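Local coordinates for protein NUDIX hydrolase (Alicyclobacillus acidocaldarius subsp. acidocaldarius, PDB 3QSJ) that probably hydrolyses phosphorus-containing acid anhydrides with magnesium or manganese as cofactor, and binds calcium, at residues A[14-17]-A[23-26]; A[55-60]-A[75-80]; A[82-85]-A[89-92]; A[118-123]-A[129-134]. All blocks are in the same frame, centred on the assembly; numbering follows the deposited sequence. Where two conformers were deposited one is given.

Contact 1 (A[14-17]-A[23-26])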
loop_
_atom_site.group_PDB
_atom_site.type_symbol
_atom_site.label_atom_id
_atom_site.label_comp_id
_atom_site.label_asym_id
_atom_site.label_seq_id
_atom_site.Cartn_x
_atom_site.Cartn_y
_atom_site.Cartn_z
ATOM N N VAL A 14 3.446 -1.564 0.191
ATOM C CA VAL A 14 4.739 -1.303 -0.421
ATOM C C VAL A 14 4.803 -2.339 -1.527
ATOM O O VAL A 14 5.011 -3.542 -1.246
ATOM C CB VAL A 14 5.878 -1.465 0.617
ATOM C CG1 VAL A 14 7.247 -1.140 -0.016
ATOM C CG2 VAL A 14 5.624 -0.582 1.852
ATOM N N VAL A 15 4.597 -1.887 -2.765
ATOM C CA VAL A 15 4.554 -2.803 -3.930
ATOM C C VAL A 15 5.900 -2.704 -4.617
ATOM O O VAL A 15 6.292 -1.626 -5.090
ATOM C CB VAL A 15 3.390 -2.421 -4.884
ATOM C CG1 VAL A 15 3.254 -3.457 -6.008
ATOM C CG2 VAL A 15 2.062 -2.279 -4.114
ATOM N N ILE A 16 6.593 -3.822 -4.709
ATOM C CA ILE A 16 7.940 -3.839 -5.298
ATOM C C ILE A 16 8.159 -4.771 -6.463
ATOM O O ILE A 16 7.354 -5.655 -6.724
ATOM C CB ILE A 16 8.968 -4.245 -4.191
ATOM C CG1 ILE A 16 8.787 -5.742 -3.743
ATOM C CG2 ILE A 16 8.969 -3.251 -3.033
ATOM C CD1 ILE A 16 9.940 -6.254 -2.748
ATOM N N ARG A 17 9.256 -4.544 -7.193
ATOM C CA ARG A 17 9.613 -5.476 -8.260
ATOM C C ARG A 17 11.160 -5.448 -8.388
ATOM O O ARG A 17 11.810 -4.524 -7.914
ATOM C CB ARG A 17 8.932 -5.068 -9.569
ATOM C CG ARG A 17 9.520 -3.770 -10.140
ATOM C CD ARG A 17 8.671 -3.265 -11.295
ATOM N NE ARG A 17 9.292 -2.105 -11.968
ATOM C CZ ARG A 17 8.711 -1.485 -12.982
ATOM N NH1 ARG A 17 7.528 -1.908 -13.438
ATOM N NH2 ARG A 17 9.310 -0.435 -13.565
ATOM N N ASP A 23 18.452 -3.488 -8.843
ATOM C CA ASP A 23 17.951 -2.730 -7.710
ATOM C C ASP A 23 16.441 -2.952 -7.600
ATOM O O ASP A 23 15.774 -3.006 -8.617
ATOM C CB ASP A 23 18.212 -1.221 -7.864
ATOM C CG ASP A 23 19.680 -0.808 -7.817
ATOM O OD1 ASP A 23 20.461 -1.482 -7.124
ATOM O OD2 ASP A 23 20.038 0.181 -8.483
ATOM N N ILE A 24 15.904 -2.965 -6.365
ATOM C CA ILE A 24 14.455 -3.061 -6.202
ATOM C C ILE A 24 13.828 -1.723 -6.597
ATOM O O ILE A 24 14.317 -0.659 -6.197
ATOM C CB ILE A 24 14.121 -3.424 -4.743
ATOM C CG1 ILE A 24 14.647 -4.837 -4.430
ATOM C CG2 ILE A 24 12.600 -3.309 -4.514
ATOM C CD1 ILE A 24 14.573 -5.329 -2.955
ATOM N N GLU A 25 12.687 -1.789 -7.288
ATOM C CA GLU A 25 11.879 -0.628 -7.631
ATOM C C GLU A 25 10.595 -0.744 -6.854
ATOM O O GLU A 25 10.182 -1.853 -6.543
ATOM C CB GLU A 25 11.579 -0.597 -9.136
ATOM C CG GLU A 25 12.873 -0.331 -9.867
ATOM C CD GLU A 25 12.857 -0.461 -11.364
ATOM O OE1 GLU A 25 11.780 -0.773 -11.933
ATOM O OE2 GLU A 25 13.933 -0.215 -11.972
ATOM N N VAL A 26 9.921 0.390 -6.607
ATOM C CA VAL A 26 8.733 0.428 -5.724
ATOM C C VAL A 26 7.743 1.452 -6.262
ATOM O O VAL A 26 8.185 2.427 -6.880
ATOM C CB VAL A 26 9.204 0.751 -4.268
ATOM C CG1 VAL A 26 9.951 2.110 -4.164
ATOM C CG2 VAL A 26 8.050 0.653 -3.267
#
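Arg17 and Glu25 face each other in the antiparallel beta hairpin of strands 7-18 and 24-31, part of the mixed sheet of the Nudix domain. They form a hydrogen-bonded pair: Arg17 N donates to Glu25 O at 2.9 Å, and Glu25 N returns a straighter bond (172°) to Arg17 O, also 2.9 Å long. Ile16 and Val26, next in register, are a non-hydrogen-bonded pair, beside which Val26 CA approaches Val15 O to 3.3 Å in a CA-H...O contact. A salt bridge reinforces the Arg17-Glu25 pairing. With chi1 at 70°, Arg17 CG sits between the backbone N and the carbonyl carbon, and the chain runs extended to NE past Glu25 CB. NE meets Glu25 OE1 at 2.8 Å and NH2 meets the same OE1 at 3.0 Å; the oxygen lies close to the guanidinium plane, although the carboxylate is turned 48° against it. Glu25 OE2 is bonded to Ala20 N in the turn, which fixes the carboxylate at both oxygens. A leucine in place of Arg17 would probably leave OE1 without its two donors and the glutamate charge without its mate. On the opposite face, Val14 CG1 touches Val26 CG2 at 3.8 Å. That apolar face packs against Leu207 of helix 198-209 and Ala216 of helix 213-219, while Arg17 makes a cation-pi contact with Trp179 of strand 174-181.

Contact 2 (A[55-60]-A[75-80]); sequences EMAKRA and LAVTAL
Val77 holds chi1 at 171°, which sets CG1 trans to its nitrogen and CG2 trans to its carbonyl carbon, so the two methyls fork toward Met56 and Ala57 on the facing helix. Met56, a selenomethionine, folds back through chi3 of -86° and thereby brings its terminal CE beside the same valine. The contact joins helix 51-58 to helix 72-87, the helix that carries the glutamates of the Nudix motif. It is wholly apolar. Val77 CG1 is touched twice by Met56, by CE at 3.8 Å and by Met56 CB at 3.9 Å, so Met56 touches this methyl with both the root and the end of its side chain. The small alanine lets the helices come close: the CA atoms of Ala57 and Val77 are 6.2 Å apart. An alanine in place of Val77 would probably open a gap where both methyls had been and leave the selenomethionine end freer to turn. Met56 also touches Leu120 and Leu124 of helix 119-125. Val77 lies about 13 Å from the bound calcium, side chain to ion, so it joins the helices without entering the metal site. The other methyl of the valine, Val77 CG2, rests on the backbone and methyl of Ala57, 4.0 Å from Ala57 CB and 3.9 Å from Ala57 CA.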
loop_
_atom_site.group_PDB
_atom_site.type_symbol
_atom_site.label_atom_id
_atom_site.label_comp_id
_atom_site.label_asym_id
_atom_site.label_seq_id
_atom_site.Cartn_x
_atom_site.Cartn_y
_atom_site.Cartn_z
ATOM N N GLU A 55 -14.683 -6.963 6.888
ATOM C CA GLU A 55 -15.708 -7.861 6.282
ATOM C C GLU A 55 -15.076 -8.654 5.112
ATOM O O GLU A 55 -15.205 -9.889 5.025
ATOM C CB GLU A 55 -16.893 -7.049 5.763
ATOM C CG GLU A 55 -17.687 -6.335 6.852
ATOM C CD GLU A 55 -18.953 -5.681 6.340
ATOM O OE1 GLU A 55 -18.851 -4.697 5.571
ATOM O OE2 GLU A 55 -20.051 -6.147 6.718
HETATM N N MSE A 56 -14.314 -7.940 4.243
HETATM C CA MSE A 56 -13.609 -8.581 3.143
HETATM C C MSE A 56 -12.506 -9.511 3.662
HETATM O O MSE A 56 -12.284 -10.568 3.062
HETATM C CB MSE A 56 -12.968 -7.524 2.223
HETATM C CG MSE A 56 -14.035 -6.804 1.370
HETATM SE SE MSE A 56 -13.166 -5.610 0.090
HETATM C CE MSE A 56 -12.992 -4.013 1.351
ATOM N N ALA A 57 -11.890 -9.171 4.800
ATOM C CA ALA A 57 -10.841 -10.043 5.317
ATOM C C ALA A 57 -11.399 -11.429 5.709
ATOM O O ALA A 57 -10.673 -12.424 5.618
ATOM C CB ALA A 57 -10.113 -9.395 6.468
ATOM N N LYS A 58 -12.667 -11.482 6.203
ATOM C CA LYS A 58 -13.300 -12.742 6.627
ATOM C C LYS A 58 -13.639 -13.642 5.382
ATOM O O LYS A 58 -13.784 -14.856 5.543
ATOM C CB LYS A 58 -14.520 -12.438 7.501
ATOM C CG LYS A 58 -14.114 -11.841 8.855
ATOM C CD LYS A 58 -15.338 -11.491 9.686
ATOM C CE LYS A 58 -15.007 -11.064 11.103
ATOM N NZ LYS A 58 -14.371 -9.724 11.152
ATOM N N ARG A 59 -13.634 -13.069 4.159
ATOM C CA ARG A 59 -13.852 -13.838 2.913
ATOM C C ARG A 59 -12.527 -14.129 2.202
ATOM O O ARG A 59 -12.527 -14.800 1.147
ATOM C CB ARG A 59 -14.694 -13.026 1.889
ATOM C CG ARG A 59 -15.859 -12.310 2.491
ATOM C CD ARG A 59 -16.694 -11.590 1.469
ATOM N NE ARG A 59 -17.896 -11.210 2.199
ATOM C CZ ARG A 59 -18.280 -9.980 2.459
ATOM N NH1 ARG A 59 -17.669 -8.951 1.884
ATOM N NH2 ARG A 59 -19.369 -9.766 3.185
ATOM N N ALA A 60 -11.403 -13.631 2.757
ATOM C CA ALA A 60 -10.098 -13.727 2.098
ATOM C C ALA A 60 -9.528 -15.154 2.135
ATOM O O ALA A 60 -9.952 -15.964 2.967
ATOM C CB ALA A 60 -9.097 -12.771 2.759
ATOM N N LEU A 75 -6.293 -5.112 8.145
ATOM C CA LEU A 75 -5.399 -4.004 7.713
ATOM C C LEU A 75 -4.706 -4.304 6.365
ATOM O O LEU A 75 -4.479 -3.379 5.578
ATOM C CB LEU A 75 -4.405 -3.651 8.864
ATOM C CG LEU A 75 -5.180 -2.901 9.966
ATOM C CD1 LEU A 75 -4.383 -2.777 11.219
ATOM C CD2 LEU A 75 -5.552 -1.481 9.499
ATOM N N ALA A 76 -4.449 -5.596 6.065
ATOM C CA ALA A 76 -3.893 -6.007 4.752
ATOM C C ALA A 76 -4.896 -5.618 3.683
ATOM O O ALA A 76 -4.523 -5.027 2.667
ATOM C CB ALA A 76 -3.635 -7.514 4.685
ATOM N N VAL A 77 -6.162 -5.863 3.957
ATOM C CA VAL A 77 -7.249 -5.455 3.071
ATOM C C VAL A 77 -7.296 -3.936 2.911
ATOM O O VAL A 77 -7.406 -3.441 1.774
ATOM C CB VAL A 77 -8.609 -6.073 3.510
ATOM C CG1 VAL A 77 -9.746 -5.447 2.702
ATOM C CG2 VAL A 77 -8.587 -7.604 3.259
ATOM N N THR A 78 -7.169 -3.191 4.022
ATOM C CA THR A 78 -7.161 -1.714 3.964
ATOM C C THR A 78 -6.090 -1.311 2.965
ATOM O O THR A 78 -6.329 -0.506 2.100
ATOM C CB THR A 78 -6.865 -1.112 5.372
ATOM O OG1 THR A 78 -7.900 -1.530 6.273
ATOM C CG2 THR A 78 -6.659 0.437 5.309
ATOM N N ALA A 79 -4.901 -1.877 3.097
ATOM C CA ALA A 79 -3.781 -1.531 2.214
ATOM C C ALA A 79 -4.068 -1.834 0.736
ATOM O O ALA A 79 -3.811 -0.988 -0.133
ATOM C CB ALA A 79 -2.518 -2.236 2.686
ATOM N N LEU A 80 -4.641 -3.004 0.476
ATOM C CA LEU A 80 -4.972 -3.450 -0.896
ATOM C C LEU A 80 -6.070 -2.553 -1.465
ATOM O O LEU A 80 -6.007 -2.170 -2.645
ATOM C CB LEU A 80 -5.418 -4.907 -0.843
ATOM C CG LEU A 80 -4.247 -5.876 -0.648
ATOM C CD1 LEU A 80 -4.752 -7.207 -0.063
ATOM C CD2 LEU A 80 -3.440 -6.019 -1.949
#

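Contact 3 (A[82-85]-A[89-92]). With CA (calcium ion), chain B.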
loop_
_atom_site.group_PDB
_atom_site.type_symbol
_atom_site.label_atom_id
_atom_site.label_comp_id
_atom_site.label_asym_id
_atom_site.label_seq_id
_atom_site.Cartn_x
_atom_site.Cartn_y
_atom_site.Cartn_z
ATOM N N GLU A 82 -6.868 0.639 -0.660
ATOM C CA GLU A 82 -6.345 2.007 -0.821
ATOM C C GLU A 82 -5.447 2.043 -2.061
ATOM O O GLU A 82 -5.506 2.995 -2.852
ATOM C CB GLU A 82 -5.559 2.395 0.434
ATOM C CG GLU A 82 -6.459 2.685 1.633
ATOM C CD GLU A 82 -7.215 4.012 1.607
ATOM O OE1 GLU A 82 -6.750 4.944 0.909
ATOM O OE2 GLU A 82 -8.204 4.158 2.363
ATOM N N THR A 83 -4.693 0.945 -2.297
ATOM C CA THR A 83 -3.842 0.846 -3.469
ATOM C C THR A 83 -4.707 0.836 -4.757
ATOM O O THR A 83 -4.364 1.503 -5.738
ATOM C CB THR A 83 -2.942 -0.407 -3.377
ATOM O OG1 THR A 83 -2.102 -0.254 -2.212
ATOM C CG2 THR A 83 -2.057 -0.560 -4.604
ATOM N N ALA A 84 -5.828 0.084 -4.748
ATOM C CA ALA A 84 -6.684 -0.004 -5.943
ATOM C C ALA A 84 -7.239 1.383 -6.218
ATOM O O ALA A 84 -7.289 1.833 -7.375
ATOM C CB ALA A 84 -7.822 -1.006 -5.686
ATOM N N GLU A 85 -7.636 2.082 -5.154
ATOM C CA GLU A 85 -8.203 3.425 -5.336
ATOM C C GLU A 85 -7.184 4.375 -5.928
ATOM O O GLU A 85 -7.535 5.187 -6.759
ATOM C CB GLU A 85 -8.645 4.011 -3.979
ATOM C CG GLU A 85 -9.818 3.267 -3.356
ATOM C CD GLU A 85 -10.140 3.743 -1.951
ATOM O OE1 GLU A 85 -9.529 4.742 -1.514
ATOM O OE2 GLU A 85 -10.982 3.109 -1.280
ATOM N N TRP A 89 -4.921 -0.617 -9.711
ATOM C CA TRP A 89 -4.631 -2.059 -9.828
ATOM C C TRP A 89 -5.124 -2.735 -8.537
ATOM O O TRP A 89 -4.809 -2.259 -7.423
ATOM C CB TRP A 89 -3.120 -2.345 -9.997
ATOM C CG TRP A 89 -2.577 -1.892 -11.341
ATOM C CD1 TRP A 89 -2.151 -0.639 -11.667
ATOM C CD2 TRP A 89 -2.363 -2.700 -12.509
ATOM N NE1 TRP A 89 -1.795 -0.584 -12.997
ATOM C CE2 TRP A 89 -1.920 -1.835 -13.541
ATOM C CE3 TRP A 89 -2.619 -4.046 -12.821
ATOM C CZ2 TRP A 89 -1.629 -2.296 -14.836
ATOM C CZ3 TRP A 89 -2.277 -4.510 -14.076
ATOM C CH2 TRP A 89 -1.756 -3.649 -15.056
ATOM N N LEU A 90 -5.794 -3.884 -8.694
ATOM C CA LEU A 90 -6.176 -4.720 -7.550
ATOM C C LEU A 90 -5.183 -5.787 -7.496
ATOM O O LEU A 90 -5.105 -6.622 -8.425
ATOM C CB LEU A 90 -7.558 -5.387 -7.702
ATOM C CG LEU A 90 -8.737 -4.644 -7.164
ATOM C CD1 LEU A 90 -10.053 -5.256 -7.665
ATOM C CD2 LEU A 90 -8.705 -4.558 -5.641
ATOM N N LEU A 91 -4.396 -5.790 -6.430
ATOM C CA LEU A 91 -3.354 -6.779 -6.209
ATOM C C LEU A 91 -3.879 -7.952 -5.434
ATOM O O LEU A 91 -4.815 -7.811 -4.628
ATOM C CB LEU A 91 -2.195 -6.175 -5.402
ATOM C CG LEU A 91 -1.193 -5.343 -6.215
ATOM C CD1 LEU A 91 -1.837 -4.200 -6.839
ATOM C CD2 LEU A 91 -0.162 -4.840 -5.364
ATOM N N ALA A 92 -3.222 -9.117 -5.643
ATOM C CA ALA A 92 -3.501 -10.343 -4.843
ATOM C C ALA A 92 -4.967 -10.770 -4.844
ATOM O O ALA A 92 -5.440 -11.322 -3.866
ATOM C CB ALA A 92 -3.027 -10.131 -3.385
HETATM CA CA CA B . -5.317 6.671 0.180
HETATM O O HOH W 1 -7.162 6.419 -1.461
HETATM O O HOH W 2 -6.636 7.843 1.698
#
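Ala84 and Trp89 lie where the chain leaves helix 72-87 and doubles back, their CA atoms 4.9 Å apart, and Trp89 O lies 3.3 Å from Ala84 CA in a CA-H...O contact bent to 139° at the hydrogen. The same alanine takes the main side-chain touch. Leu90 starts away from the helix at CB, but its branch returns, setting Leu90 CD2 against Ala84 CB at 3.7 Å. The side of the helix turned away from 89-92 carries the metal. The run from Arg81 to Trp89 resembles the REUXEEXGU part of the Nudix box, with Thr83 and Trp89 in its two aliphatic positions, and Glu82 binds the calcium ion through OE1 at 2.4 Å. Gly46 O and Glu86 OE2 are further ligands, together with water 1 and water 2, which lie 2.5 Å and 2.3 Å from the calcium. Glu85 acts from the second shell: its OE1 accepts from water 1 at 2.9 Å, while its OE2 is in a salt bridge with Arg81. One side of the helix thus serves the ion while Ala84 packs on the returning chain. Thr83 OG1 is occupied by Ala79 O one turn back, and Trp89 NE1 by Glu166 O. Around these residues, Thr83 leans on Leu13 of strand 7-18, and Leu90 is covered by Leu120 and Trp123 of helix 119-125.

Contact 4 (A[118-123]-A[129-134])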
loop_
_atom_site.group_PDB
_atom_site.type_symbol
_atom_site.label_atom_id
_atom_site.label_comp_id
_atom_site.label_asym_id
_atom_site.label_seq_id
_atom_site.Cartn_x
_atom_site.Cartn_y
_atom_site.Cartn_z
ATOM N N ASP A 118 -18.849 0.703 0.455
ATOM C CA ASP A 118 -18.644 -0.733 0.207
ATOM C C ASP A 118 -18.494 -1.045 -1.296
ATOM O O ASP A 118 -18.789 -2.163 -1.706
ATOM C CB ASP A 118 -19.776 -1.572 0.862
ATOM C CG ASP A 118 -20.062 -1.195 2.303
ATOM O OD1 ASP A 118 -19.095 -0.972 3.060
ATOM O OD2 ASP A 118 -21.256 -1.073 2.662
ATOM N N ALA A 119 -17.998 -0.076 -2.103
ATOM C CA ALA A 119 -17.802 -0.262 -3.551
ATOM C C ALA A 119 -16.863 -1.453 -3.896
ATOM O O ALA A 119 -17.179 -2.253 -4.788
ATOM C CB ALA A 119 -17.257 1.007 -4.182
ATOM N N LEU A 120 -15.727 -1.555 -3.222
ATOM C CA LEU A 120 -14.815 -2.670 -3.511
ATOM C C LEU A 120 -15.397 -3.990 -3.068
ATOM O O LEU A 120 -15.409 -4.956 -3.848
ATOM C CB LEU A 120 -13.446 -2.466 -2.862
ATOM C CG LEU A 120 -12.468 -3.639 -3.106
ATOM C CD1 LEU A 120 -12.304 -3.951 -4.613
ATOM C CD2 LEU A 120 -11.145 -3.305 -2.446
ATOM N N SER A 121 -15.935 -4.045 -1.831
ATOM C CA SER A 121 -16.570 -5.264 -1.320
ATOM C C SER A 121 -17.670 -5.774 -2.274
ATOM O O SER A 121 -17.709 -6.976 -2.595
ATOM C CB SER A 121 -17.122 -4.995 0.080
ATOM O OG SER A 121 -17.793 -6.134 0.573
ATOM N N ALA A 122 -18.490 -4.852 -2.792
ATOM C CA ALA A 122 -19.558 -5.124 -3.754
ATOM C C ALA A 122 -19.006 -5.628 -5.072
ATOM O O ALA A 122 -19.541 -6.593 -5.631
ATOM C CB ALA A 122 -20.376 -3.862 -3.994
ATOM N N TRP A 123 -17.936 -4.982 -5.581
ATOM C CA TRP A 123 -17.358 -5.391 -6.868
ATOM C C TRP A 123 -16.822 -6.832 -6.739
ATOM O O TRP A 123 -17.012 -7.651 -7.657
ATOM C CB TRP A 123 -16.231 -4.402 -7.276
ATOM C CG TRP A 123 -15.683 -4.641 -8.656
ATOM C CD1 TRP A 123 -16.082 -4.030 -9.816
ATOM C CD2 TRP A 123 -14.612 -5.510 -9.010
ATOM N NE1 TRP A 123 -15.362 -4.529 -10.882
ATOM C CE2 TRP A 123 -14.425 -5.403 -10.410
ATOM C CE3 TRP A 123 -13.773 -6.369 -8.284
ATOM C CZ2 TRP A 123 -13.457 -6.140 -11.087
ATOM C CZ3 TRP A 123 -12.854 -7.132 -8.967
ATOM C CH2 TRP A 123 -12.685 -6.997 -10.346
ATOM N N LEU A 129 -14.889 -13.188 -5.890
ATOM C CA LEU A 129 -13.439 -13.019 -5.722
ATOM C C LEU A 129 -13.043 -12.582 -4.309
ATOM O O LEU A 129 -13.859 -11.977 -3.597
ATOM C CB LEU A 129 -12.960 -11.946 -6.735
ATOM C CG LEU A 129 -13.148 -12.272 -8.214
ATOM C CD1 LEU A 129 -12.664 -11.135 -9.045
ATOM C CD2 LEU A 129 -12.514 -13.585 -8.575
ATOM N N ALA A 130 -11.747 -12.769 -3.944
ATOM C CA ALA A 130 -11.291 -12.234 -2.671
ATOM C C ALA A 130 -9.812 -12.119 -2.738
ATOM O O ALA A 130 -9.189 -12.619 -3.714
ATOM C CB ALA A 130 -11.736 -13.145 -1.492
ATOM N N PHE A 131 -9.241 -11.478 -1.711
ATOM C CA PHE A 131 -7.782 -11.281 -1.684
ATOM C C PHE A 131 -7.060 -12.519 -1.185
ATOM O O PHE A 131 -7.540 -13.176 -0.249
ATOM C CB PHE A 131 -7.440 -10.143 -0.753
ATOM C CG PHE A 131 -7.874 -8.811 -1.330
ATOM C CD1 PHE A 131 -7.272 -8.308 -2.488
ATOM C CD2 PHE A 131 -8.929 -8.097 -0.754
ATOM C CE1 PHE A 131 -7.594 -7.047 -2.984
ATOM C CE2 PHE A 131 -9.295 -6.840 -1.264
ATOM C CZ PHE A 131 -8.621 -6.313 -2.374
ATOM N N ASP A 132 -5.873 -12.779 -1.749
ATOM C CA ASP A 132 -5.020 -13.865 -1.231
ATOM C C ASP A 132 -4.036 -13.093 -0.323
ATOM O O ASP A 132 -3.017 -12.525 -0.792
ATOM C CB ASP A 132 -4.278 -14.565 -2.402
ATOM C CG ASP A 132 -3.301 -15.622 -1.868
ATOM O OD1 ASP A 132 -3.220 -15.787 -0.607
ATOM O OD2 ASP A 132 -2.620 -16.290 -2.711
ATOM N N LEU A 133 -4.328 -13.081 0.972
ATOM C CA LEU A 133 -3.470 -12.364 1.936
ATOM C C LEU A 133 -2.072 -13.004 2.122
ATOM O O LEU A 133 -1.151 -12.326 2.582
ATOM C CB LEU A 133 -4.201 -12.277 3.274
ATOM C CG LEU A 133 -5.519 -11.480 3.175
ATOM C CD1 LEU A 133 -6.245 -11.420 4.547
ATOM C CD2 LEU A 133 -5.299 -10.065 2.521
ATOM N N GLY A 134 -1.920 -14.238 1.658
ATOM C CA GLY A 134 -0.659 -14.955 1.690
ATOM C C GLY A 134 0.402 -14.271 0.815
ATOM O O GLY A 134 1.606 -14.553 0.936
#
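Two leucine-to-aromatic touches run in reciprocal senses here: Leu120 of the helix meets Phe131, whereas Trp123 of the helix meets Leu129. Both touches are apolar and made by side-chain ends, which suits backbones that stay well apart, the nearest CA pair, Trp123 and Leu129, being 8.7 Å from each other. Leu120 and Phe131 reach out from opposite directions. The leucine's CD2 arrives at the ring edge, near the ring plane, 3.9 Å from Phe131 CZ and 4.2 Å from Phe131 CE2, so it abuts the rim and does not lie over the face. The extended first torsion of Leu120 (chi1 178°) carries its branch toward the strand. In the second pair the chains cross at a slant, with Leu129 CD1 4.0 Å from the six-membered part of the indole at Trp123 CZ3. The indole is held at its other end too, since NE1 is hydrogen-bonded to Glu109 OE2, and Arg127 makes a cation-pi contact with the ring. Beyond Phe131 the chain is turned by an Asx turn: Asp132 OD1 accepts from Gly134 N at 3.0 Å, the donor lying 44° out of the carboxylate plane. The contact therefore seats helix 119-125 on the short strand 130-131, which pairs antiparallel with strand 93-94. Phe131 also touches Val93 of that strand and Leu80 of helix 72-87, while Leu120 reaches Arg81 of helix 72-87.

Contacts 2, 3 and 4 form one cluster around helix 72-87. The centre of contact 1 is more distant, 22 Å from that of contact 2 and 15 Å from that of contact 3, but Val15 CG2 meets Leu91 CD2 of contact 3 at 3.6 Å. Contacts 2 and 4 are closest (centres 7 Å apart), and Ala60 CB meets Phe131 O at 3.4 Å. Contacts 3 and 4 are tied by a probable hydrogen bond from Asp132 N to Ala92 O at 2.6 Å and by Leu90 CD2 on Phe131 CZ at 3.7 Å. The calcium belongs to contact 3; the side chains of Val15 and Leu120 lie about 12 Å from it, too far to be ligands.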